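Side-chain contacts in Ac-ASP-7 (PDB 3S6S), which is a hookworm secreted protein of the SCP/TAPS family, of unknown function but possibly involved in the interaction between parasite and host: residues Ala21-His26 / Leu50-Gly55; Lys62-Pro67 / Gly118-Leu123. One frame throughout, in Å; residues are numbered along the deposited sequence.

Interaction 1 of 2, residues Ala21-His26 / Leu50-Gly55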
ATOM      1  N   ALA A  21      -6.093  -7.212  -6.068  1.00 27.65           N
ATOM      2  CA  ALA A  21      -5.861  -8.053  -4.905  1.00 31.75           C
ATOM      3  C   ALA A  21      -4.906  -7.351  -3.930  1.00 25.71           C
ATOM      4  O   ALA A  21      -5.127  -7.344  -2.716  1.00 26.11           O
ATOM      5  CB  ALA A  21      -5.300  -9.417  -5.340  1.00 27.76           C
ATOM      6  N   ILE A  22      -3.863  -6.744  -4.473  1.00 22.78           N
ATOM      7  CA  ILE A  22      -2.856  -6.058  -3.655  1.00 29.35           C
ATOM      8  C   ILE A  22      -3.390  -4.750  -3.056  1.00 26.32           C
ATOM      9  O   ILE A  22      -3.178  -4.435  -1.871  1.00 23.33           O
ATOM     10  CB  ILE A  22      -1.575  -5.807  -4.473  1.00 25.23           C
ATOM     11  CG1 ILE A  22      -0.998  -7.153  -4.925  1.00 23.47           C
ATOM     12  CG2 ILE A  22      -0.564  -4.977  -3.667  1.00 22.71           C
ATOM     13  CD1 ILE A  22       0.162  -7.050  -5.918  1.00 27.41           C
ATOM     14  N   ASP A  23      -4.116  -4.011  -3.888  1.00 29.47           N
ATOM     15  CA  ASP A  23      -4.745  -2.775  -3.468  1.00 26.01           C
ATOM     16  C   ASP A  23      -5.808  -3.022  -2.407  1.00 23.86           C
ATOM     17  O   ASP A  23      -5.917  -2.263  -1.442  1.00 23.51           O
ATOM     18  CB  ASP A  23      -5.347  -2.060  -4.669  1.00 26.64           C
ATOM     19  CG  ASP A  23      -6.137  -0.846  -4.271  1.00 27.86           C
ATOM     20  OD1 ASP A  23      -7.362  -0.978  -4.036  1.00 27.44           O
ATOM     21  OD2 ASP A  23      -5.523   0.233  -4.173  1.00 28.62           O
ATOM     22  N   THR A  24      -6.577  -4.094  -2.569  1.00 23.39           N
ATOM     23  CA  THR A  24      -7.618  -4.408  -1.594  1.00 26.04           C
ATOM     24  C   THR A  24      -7.016  -4.874  -0.270  1.00 26.39           C
ATOM     25  O   THR A  24      -7.477  -4.487   0.809  1.00 25.11           O
ATOM     26  CB  THR A  24      -8.621  -5.456  -2.126  1.00 30.01           C
ATOM     27  OG1 THR A  24      -9.359  -4.900  -3.231  1.00 33.13           O
ATOM     28  CG2 THR A  24      -9.593  -5.841  -1.037  1.00 20.81           C
ATOM     29  N   PHE A  25      -5.963  -5.678  -0.358  1.00 24.61           N
ATOM     30  CA  PHE A  25      -5.235  -6.085   0.828  1.00 23.75           C
ATOM     31  C   PHE A  25      -4.723  -4.871   1.595  1.00 27.11           C
ATOM     32  O   PHE A  25      -4.884  -4.771   2.806  1.00 29.32           O
ATOM     33  CB  PHE A  25      -4.062  -6.987   0.453  1.00 27.43           C
ATOM     34  CG  PHE A  25      -3.140  -7.286   1.600  1.00 27.25           C
ATOM     35  CD1 PHE A  25      -2.104  -6.415   1.918  1.00 26.34           C
ATOM     36  CD2 PHE A  25      -3.301  -8.448   2.353  1.00 25.81           C
ATOM     37  CE1 PHE A  25      -1.246  -6.687   2.973  1.00 29.14           C
ATOM     38  CE2 PHE A  25      -2.465  -8.729   3.417  1.00 28.91           C
ATOM     39  CZ  PHE A  25      -1.423  -7.850   3.725  1.00 32.21           C
ATOM     40  N   HIS A  26      -4.089  -3.944   0.889  1.00 29.34           N
ATOM     41  CA  HIS A  26      -3.601  -2.727   1.537  1.00 25.27           C
ATOM     42  C   HIS A  26      -4.717  -1.889   2.131  1.00 25.05           C
ATOM     43  O   HIS A  26      -4.714  -1.605   3.328  1.00 24.17           O
ATOM     44  CB  HIS A  26      -2.803  -1.865   0.555  1.00 23.40           C
ATOM     45  CG  HIS A  26      -1.386  -2.310   0.386  1.00 28.77           C
ATOM     46  ND1 HIS A  26      -1.032  -3.384  -0.402  1.00 28.47           N
ATOM     47  CD2 HIS A  26      -0.233  -1.828   0.907  1.00 25.37           C
ATOM     48  CE1 HIS A  26       0.281  -3.530  -0.375  1.00 27.91           C
ATOM     49  NE2 HIS A  26       0.788  -2.605   0.422  1.00 24.03           N
ATOM     50  N   LEU A  50      -4.406   4.473   0.302  1.00 24.37           N
ATOM     51  CA  LEU A  50      -3.320   4.618  -0.638  1.00 22.81           C
ATOM     52  C   LEU A  50      -3.889   4.733  -2.045  1.00 24.92           C
ATOM     53  O   LEU A  50      -4.628   3.865  -2.518  1.00 22.86           O
ATOM     54  CB  LEU A  50      -2.362   3.436  -0.554  1.00 24.17           C
ATOM     55  CG  LEU A  50      -1.692   3.132   0.784  1.00 23.18           C
ATOM     56  CD1 LEU A  50      -0.889   1.857   0.655  1.00 23.00           C
ATOM     57  CD2 LEU A  50      -0.795   4.283   1.218  1.00 25.35           C
ATOM     58  N   VAL A  51      -3.542   5.814  -2.721  1.00 27.43           N
ATOM     59  CA  VAL A  51      -3.848   5.916  -4.127  1.00 27.70           C
ATOM     60  C   VAL A  51      -2.930   4.986  -4.911  1.00 26.30           C
ATOM     61  O   VAL A  51      -1.718   5.047  -4.757  1.00 25.37           O
ATOM     62  CB  VAL A  51      -3.669   7.353  -4.615  1.00 26.48           C
ATOM     63  CG1 VAL A  51      -3.665   7.392  -6.127  1.00 25.89           C
ATOM     64  CG2 VAL A  51      -4.755   8.236  -4.019  1.00 25.52           C
ATOM     65  N   TYR A  52      -3.515   4.116  -5.733  1.00 30.05           N
ATOM     66  CA  TYR A  52      -2.736   3.289  -6.643  1.00 27.23           C
ATOM     67  C   TYR A  52      -2.190   4.124  -7.796  1.00 29.87           C
ATOM     68  O   TYR A  52      -2.945   4.745  -8.542  1.00 32.87           O
ATOM     69  CB  TYR A  52      -3.519   2.076  -7.182  1.00 33.26           C
ATOM     70  CG  TYR A  52      -2.546   1.063  -7.751  1.00 28.29           C
ATOM     71  CD1 TYR A  52      -2.083   0.013  -6.969  1.00 23.80           C
ATOM     72  CD2 TYR A  52      -2.026   1.216  -9.032  1.00 26.89           C
ATOM     73  CE1 TYR A  52      -1.156  -0.883  -7.458  1.00 28.47           C
ATOM     74  CE2 TYR A  52      -1.099   0.323  -9.539  1.00 26.88           C
ATOM     75  CZ  TYR A  52      -0.664  -0.724  -8.748  1.00 30.21           C
ATOM     76  OH  TYR A  52       0.264  -1.613  -9.242  1.00 32.26           O
ATOM     77  N   ASP A  53      -0.870   4.126  -7.931  1.00 27.16           N
ATOM     78  CA  ASP A  53      -0.181   5.068  -8.802  1.00 28.33           C
ATOM     79  C   ASP A  53       0.714   4.317  -9.781  1.00 28.85           C
ATOM     80  O   ASP A  53       1.734   3.739  -9.380  1.00 27.16           O
ATOM     81  CB  ASP A  53       0.644   6.033  -7.946  1.00 27.73           C
ATOM     82  CG  ASP A  53       1.435   7.056  -8.767  1.00 32.49           C
ATOM     83  OD1 ASP A  53       1.913   6.757  -9.887  1.00 29.27           O
ATOM     84  OD2 ASP A  53       1.605   8.184  -8.257  1.00 38.54           O
ATOM     85  N   CYS A  54       0.332   4.351 -11.060  1.00 28.14           N
ATOM     86  CA  CYS A  54       1.035   3.634 -12.123  1.00 28.55           C
ATOM     87  C   CYS A  54       2.482   4.061 -12.248  1.00 28.71           C
ATOM     88  O   CYS A  54       3.333   3.252 -12.613  1.00 28.04           O
ATOM     89  CB  CYS A  54       0.342   3.823 -13.472  1.00 32.18           C
ATOM     90  SG  CYS A  54      -1.408   3.373 -13.503  1.00 32.13           S
ATOM     91  N   GLY A  55       2.749   5.332 -11.966  1.00 27.89           N
ATOM     92  CA  GLY A  55       4.107   5.840 -11.921  1.00 26.46           C
ATOM     93  C   GLY A  55       4.928   5.105 -10.881  1.00 27.82           C
ATOM     94  O   GLY A  55       6.045   4.668 -11.162  1.00 30.21           O
TER
HETATM   95  O   HOH W   1      -6.792   2.595  -3.994  1.00 28.78           O
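Asp23 and Leu50 meet through one water. It donates to Asp23 OD2 at 2.7 Å and to Leu50 O at 2.9 Å. Directly, Asp23 OD2 and Leu50 O stay 4.1 Å apart, so the water joins them. Asp23 CG lies opposite the backbone N (chi1 174°), which carries OD2 toward the strand. The same OD2 lies 4.1 Å from Tyr52 CB, and the carboxylate and the phenol ring are turned 68° from each other. The apolar part is small: Leu50 CD1 comes within 3.8 Å of His26 CD2.

The imidazole is held from its own helix. His26 ND1 donates to Ile22 O at 2.8 Å, in the imidazole plane but above the plane of the carbonyl. The backbone N of His26 reaches that oxygen from the opposite face. His26 NE2 bonds to Tyr140 OH, so both ring nitrogens are engaged. Tyr52 OH is hydrogen-bonded to Glu57, and Phe117 meets the rings of both Tyr52 and His26.

The contact packs helix 16-34 on strand 51-53 in the alpha-beta-alpha sandwich of the SCP/TAPS fold. An ionised carboxylate and a carbonyl are both acceptors and would not bond each other directly; the water, in a buried contact, donates to both.

Interaction 2 of 2, residues Lys62-Pro67 / Gly118-Leu123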
ATOM      1  N   LYS A  62      11.267  -0.915 -11.753  1.00 26.50           N
ATOM      2  CA  LYS A  62      12.674  -0.550 -11.832  1.00 27.37           C
ATOM      3  C   LYS A  62      13.419  -1.151 -10.642  1.00 30.74           C
ATOM      4  O   LYS A  62      14.567  -1.617 -10.770  1.00 26.52           O
ATOM      5  CB  LYS A  62      12.857   0.969 -11.824  1.00 28.62           C
ATOM      6  CG  LYS A  62      12.155   1.721 -12.934  1.00 32.21           C
ATOM      7  CD  LYS A  62      13.063   1.977 -14.113  1.00 31.98           C
ATOM      8  CE  LYS A  62      12.838   3.368 -14.692  1.00 32.27           C
ATOM      9  NZ  LYS A  62      11.468   3.563 -15.252  1.00 36.34           N
ATOM     10  N   GLU A  63      12.749  -1.129  -9.489  1.00 24.99           N
ATOM     11  CA  GLU A  63      13.301  -1.669  -8.251  1.00 30.08           C
ATOM     12  C   GLU A  63      13.572  -3.174  -8.357  1.00 30.19           C
ATOM     13  O   GLU A  63      14.524  -3.682  -7.767  1.00 28.12           O
ATOM     14  CB  GLU A  63      12.373  -1.383  -7.066  1.00 26.06           C
ATOM     15  CG  GLU A  63      12.818  -2.035  -5.774  1.00 26.63           C
ATOM     16  CD  GLU A  63      14.090  -1.410  -5.240  1.00 29.20           C
ATOM     17  OE1 GLU A  63      14.877  -2.106  -4.569  1.00 31.57           O
ATOM     18  OE2 GLU A  63      14.304  -0.217  -5.501  1.00 31.62           O
ATOM     19  N   ILE A  64      12.726  -3.887  -9.097  1.00 29.94           N
ATOM     20  CA  ILE A  64      12.949  -5.313  -9.277  1.00 34.03           C
ATOM     21  C   ILE A  64      14.201  -5.541 -10.117  1.00 36.19           C
ATOM     22  O   ILE A  64      15.039  -6.382  -9.796  1.00 39.42           O
ATOM     23  CB  ILE A  64      11.768  -6.005  -9.946  1.00 32.86           C
ATOM     24  CG1 ILE A  64      10.624  -6.175  -8.942  1.00 31.92           C
ATOM     25  CG2 ILE A  64      12.206  -7.366 -10.464  1.00 33.61           C
ATOM     26  CD1 ILE A  64       9.268  -6.456  -9.562  1.00 30.85           C
ATOM     27  N   LYS A  65      14.321  -4.779 -11.191  1.00 30.99           N
ATOM     28  CA  LYS A  65      15.440  -4.910 -12.102  1.00 35.55           C
ATOM     29  C   LYS A  65      16.729  -4.381 -11.469  1.00 32.77           C
ATOM     30  O   LYS A  65      17.807  -4.869 -11.744  1.00 33.79           O
ATOM     31  CB  LYS A  65      15.124  -4.149 -13.390  1.00 41.50           C
ATOM     32  CG  LYS A  65      15.625  -4.830 -14.634  1.00 51.16           C
ATOM     33  CD  LYS A  65      14.533  -4.916 -15.685  1.00 56.86           C
ATOM     34  CE  LYS A  65      15.017  -5.714 -16.898  1.00 69.19           C
ATOM     35  NZ  LYS A  65      13.921  -5.981 -17.884  1.00 63.26           N
ATOM     36  N   LEU A  66      16.609  -3.384 -10.607  1.00 33.69           N
ATOM     37  CA  LEU A  66      17.792  -2.753 -10.036  1.00 34.26           C
ATOM     38  C   LEU A  66      17.598  -2.427  -8.560  1.00 31.78           C
ATOM     39  O   LEU A  66      17.310  -1.285  -8.197  1.00 32.17           O
ATOM     40  CB  LEU A  66      18.150  -1.482 -10.816  1.00 32.39           C
ATOM     41  CG  LEU A  66      19.512  -0.904 -10.449  1.00 38.53           C
ATOM     42  CD1 LEU A  66      20.620  -1.935 -10.705  1.00 31.86           C
ATOM     43  CD2 LEU A  66      19.757   0.367 -11.239  1.00 38.82           C
ATOM     44  N   PRO A  67      17.755  -3.439  -7.704  1.00 29.19           N
ATOM     45  CA  PRO A  67      17.569  -3.279  -6.262  1.00 28.17           C
ATOM     46  C   PRO A  67      18.291  -2.053  -5.724  1.00 30.74           C
ATOM     47  O   PRO A  67      19.494  -1.873  -5.957  1.00 36.05           O
ATOM     48  CB  PRO A  67      18.179  -4.570  -5.706  1.00 31.95           C
ATOM     49  CG  PRO A  67      17.850  -5.585  -6.780  1.00 28.37           C
ATOM     50  CD  PRO A  67      18.035  -4.837  -8.076  1.00 30.36           C
ATOM     51  N   GLY A 118       2.482   1.822  -5.691  1.00 23.18           N
ATOM     52  CA  GLY A 118       2.292   0.981  -6.847  1.00 23.74           C
ATOM     53  C   GLY A 118       3.157  -0.264  -6.702  1.00 26.16           C
ATOM     54  O   GLY A 118       4.162  -0.249  -5.983  1.00 22.73           O
ATOM     55  N   CYS A 119       2.767  -1.352  -7.372  1.00 24.96           N
ATOM     56  CA  CYS A 119       3.512  -2.602  -7.253  1.00 27.86           C
ATOM     57  C   CYS A 119       3.773  -3.232  -8.609  1.00 28.69           C
ATOM     58  O   CYS A 119       3.070  -2.973  -9.581  1.00 27.93           O
ATOM     59  CB  CYS A 119       2.765  -3.597  -6.364  1.00 24.44           C
ATOM     60  SG  CYS A 119       2.103  -2.868  -4.853  1.00 27.86           S
ATOM     61  N   SER A 120       4.791  -4.067  -8.664  1.00 26.10           N
ATOM     62  CA  SER A 120       5.064  -4.813  -9.871  1.00 28.84           C
ATOM     63  C   SER A 120       5.589  -6.165  -9.460  1.00 28.78           C
ATOM     64  O   SER A 120       6.102  -6.326  -8.353  1.00 29.64           O
ATOM     65  CB  SER A 120       6.082  -4.079 -10.738  1.00 29.75           C
ATOM     66  OG  SER A 120       6.349  -4.819 -11.913  1.00 28.69           O
ATOM     67  N   GLY A 121       5.450  -7.148 -10.337  1.00 33.39           N
ATOM     68  CA  GLY A 121       5.950  -8.483 -10.048  1.00 34.33           C
ATOM     69  C   GLY A 121       6.600  -9.137 -11.247  1.00 37.39           C
ATOM     70  O   GLY A 121       6.471  -8.665 -12.374  1.00 40.84           O
ATOM     71  N   ARG A 122       7.311 -10.229 -11.015  1.00 39.23           N
ATOM     72  CA  ARG A 122       7.794 -11.015 -12.136  1.00 43.45           C
ATOM     73  C   ARG A 122       7.722 -12.506 -11.836  1.00 45.83           C
ATOM     74  O   ARG A 122       7.859 -12.922 -10.687  1.00 43.36           O
ATOM     75  CB  ARG A 122       9.210 -10.603 -12.529  1.00 45.36           C
ATOM     76  CG  ARG A 122      10.236 -10.769 -11.438  1.00 47.04           C
ATOM     77  CD  ARG A 122      11.402 -11.599 -11.936  1.00 52.55           C
ATOM     78  NE  ARG A 122      12.688 -10.992 -11.624  1.00 55.03           N
ATOM     79  CZ  ARG A 122      13.291 -11.096 -10.447  1.00 53.05           C
ATOM     80  NH1 ARG A 122      14.467 -10.514 -10.246  1.00 52.72           N
ATOM     81  NH2 ARG A 122      12.712 -11.780  -9.469  1.00 51.81           N
ATOM     82  N   LEU A 123       7.491 -13.301 -12.877  1.00 52.06           N
ATOM     83  CA  LEU A 123       7.462 -14.752 -12.740  1.00 51.82           C
ATOM     84  C   LEU A 123       8.770 -15.338 -13.242  1.00 52.53           C
ATOM     85  O   LEU A 123       9.386 -14.804 -14.166  1.00 56.19           O
ATOM     86  CB  LEU A 123       6.286 -15.351 -13.509  1.00 49.92           C
ATOM     87  CG  LEU A 123       4.882 -14.819 -13.192  1.00 53.65           C
ATOM     88  CD1 LEU A 123       4.571 -14.927 -11.706  1.00 53.35           C
ATOM     89  CD2 LEU A 123       4.708 -13.381 -13.672  1.00 55.01           C
TER
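Ile64 reaches from helix 54-65 to strand 116-123, and both branches beyond its CB find a partner there. CG2 is the shorter branch. It points opposite the backbone N and sits over one face of the Arg122 guanidinium, 3.6 Å above the plane and offset toward the rim. Its nearest atom there is Arg122 NE at 3.8 Å. The two side chains run past each other in opposite directions. The Arg122 chain bends at chi2 (126°) and chi3 (132°), and these bends turn one face of the guanidinium toward Ile64 CG2. A salt bridge from Arg122 NH2 to Asp135 on strand 133-140 also holds the guanidinium.

This helix and strand belong to the alpha-beta-alpha sandwich of the SCP/TAPS family, and here one helical layer rests on the central sheet. The longer branch of Ile64 passes through CG1, which lies anti to the carbonyl carbon, and ends at CD1 on the strand backbone. CD1 is 3.4 Å from Ser120 O and 3.9 Å from Gly121 CA. Ser120 OG, 4.1 Å from the same methyl, flanks it. Val137 of strand 133-140 also touches the Ile64 side chain.

Interactions 1 and 2 lie in series along the chain, with centres about 15 Å apart. Strands 51-53 and 116-123 are parallel neighbours in the central sheet. Helix 54-65 follows the first strand directly and packs against the second near its far end. The two contacts also touch. Tyr52 OH of interaction 1 is 3.1 Å from Cys119 N of interaction 2, a probable hydrogen bond. Ile22 CG2 packs 3.6 Å from Cys119 SG, which is disulfide-bonded to Cys138. A second disulfide, Cys12-Cys54, ties the start of helix 54-65 to the N-terminal region. Interaction 1 is near the protein centre; interaction 2 is farther out and partly buried.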